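Local coordinates for 23S rRNA (guanine(2535)-N(1))-methyltransferase (Streptomyces viridochromogenes, PDB 1O9G), which methylates N1 of guanine-2535 in 23S ribosomal RNA with S-adenosyl-L-methionine as methyl donor, conferring resistance to the orthosomycin antibiotic avilamycin, at residues Leu90-Ala93 against Ala94-Leu97. The protein carries 3 engineered substitutions. Residues are numbered along the deposited sequence; the frame is centred on the assembly and turned at random.
Sequences LELA and AKNL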
loop_
_atom_site.group_PDB
_atom_site.type_symbol
_atom_site.label_atom_id
_atom_site.label_comp_id
_atom_site.label_asym_id
_atom_site.label_seq_id
_atom_site.Cartn_x
_atom_site.Cartn_y
_atom_site.Cartn_z
ATOM N N LEU A 90 -10.194 9.067 1.228
ATOM C CA LEU A 90 -9.021 9.770 1.722
ATOM C C LEU A 90 -9.085 10.221 3.166
ATOM O O LEU A 90 -8.063 10.285 3.819
ATOM C CB LEU A 90 -8.631 10.899 0.801
ATOM C CG LEU A 90 -8.126 10.508 -0.592
ATOM C CD1 LEU A 90 -7.822 11.726 -1.415
ATOM C CD2 LEU A 90 -6.895 9.646 -0.467
ATOM N N GLU A 91 -10.278 10.501 3.663
ATOM C CA GLU A 91 -10.467 10.838 5.066
ATOM C C GLU A 91 -10.012 9.670 5.928
ATOM O O GLU A 91 -9.300 9.846 6.905
ATOM C CB GLU A 91 -11.957 11.150 5.391
ATOM C CG GLU A 91 -12.631 12.340 4.692
ATOM C CD GLU A 91 -14.098 12.586 5.149
ATOM O OE1 GLU A 91 -14.744 11.636 5.638
ATOM O OE2 GLU A 91 -14.636 13.713 5.024
ATOM N N LEU A 92 -10.392 8.460 5.545
ATOM C CA LEU A 92 -9.999 7.286 6.302
ATOM C C LEU A 92 -8.516 6.979 6.104
ATOM O O LEU A 92 -7.837 6.618 7.056
ATOM C CB LEU A 92 -10.840 6.091 5.919
ATOM C CG LEU A 92 -10.755 4.904 6.890
ATOM C CD1 LEU A 92 -11.365 5.223 8.269
ATOM C CD2 LEU A 92 -11.485 3.744 6.277
ATOM N N ALA A 93 -8.001 7.160 4.888
ATOM C CA ALA A 93 -6.581 6.968 4.620
ATOM C C ALA A 93 -5.735 7.878 5.491
ATOM O O ALA A 93 -4.698 7.485 6.004
ATOM C CB ALA A 93 -6.224 7.146 3.151
ATOM N N ALA A 94 -6.222 9.090 5.714
ATOM C CA ALA A 94 -5.497 10.037 6.531
ATOM C C ALA A 94 -5.438 9.547 7.985
ATOM O O ALA A 94 -4.423 9.710 8.634
ATOM C CB ALA A 94 -6.123 11.399 6.452
ATOM N N LYS A 95 -6.522 8.975 8.507
ATOM C CA LYS A 95 -6.517 8.391 9.849
ATOM C C LYS A 95 -5.516 7.253 9.931
ATOM O O LYS A 95 -4.810 7.107 10.927
ATOM C CB LYS A 95 -7.911 7.894 10.283
ATOM C CG LYS A 95 -8.899 8.989 10.552
ATOM C CD LYS A 95 -10.200 8.410 11.110
ATOM C CE LYS A 95 -10.137 8.130 12.605
ATOM N NZ LYS A 95 -11.500 8.046 13.192
ATOM N N ASN A 96 -5.437 6.440 8.888
ATOM C CA ASN A 96 -4.465 5.352 8.895
ATOM C C ASN A 96 -3.049 5.896 8.830
ATOM O O ASN A 96 -2.191 5.453 9.580
ATOM C CB ASN A 96 -4.731 4.308 7.801
ATOM C CG ASN A 96 -5.752 3.281 8.206
ATOM O OD1 ASN A 96 -5.718 2.836 9.345
ATOM N ND2 ASN A 96 -6.633 2.846 7.284
ATOM N N LEU A 97 -2.791 6.866 7.959
ATOM C CA LEU A 97 -1.442 7.421 7.864
ATOM C C LEU A 97 -0.986 8.135 9.137
ATOM O O LEU A 97 0.199 8.240 9.402
ATOM C CB LEU A 97 -1.262 8.358 6.681
ATOM C CG LEU A 97 -1.258 7.689 5.340
ATOM C CD1 LEU A 97 -0.915 8.778 4.326
ATOM C CD2 LEU A 97 -0.325 6.554 5.171
#
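A94 N donates to L90 O at 2.9 Å, the first of four i to i+4 backbone bonds that join 90-93 to 94-97 as successive turns of one alpha helix. The methyl CB of A94 rests 3.5 Å from that same L90 O. At K95 the link is weak, with N 3.3 Å from E91 O. The K95 side chain sets out beside its own backbone N (chi1 -70°), which brings CG near E91 O, and its CD then passes 4.4 Å from L92 CD1, a loose aliphatic contact; L92 also packs on H23 and A25. N96 N reaches L92 O at 3.0 Å. The buried N96 side-chain amide is held at both ends: OD1 accepts from H23 N and ND2 donates to S62 O, which fixes its rotation. L97 N closes the series on A93 O at 2.8 Å, with an N-H...O angle of 164°, and L97 CG lies 3.5 Å from that oxygen. L90, A93 and L97 share one helix face and all touch I149 of strand 147-151. This one-sided burial of an amphipathic helix against parallel strands 77-84 and 147-151 is typical of the Rossmann-like class I methyltransferase fold, whose strand order 3-2-1-4-5-7-6 this sheet has.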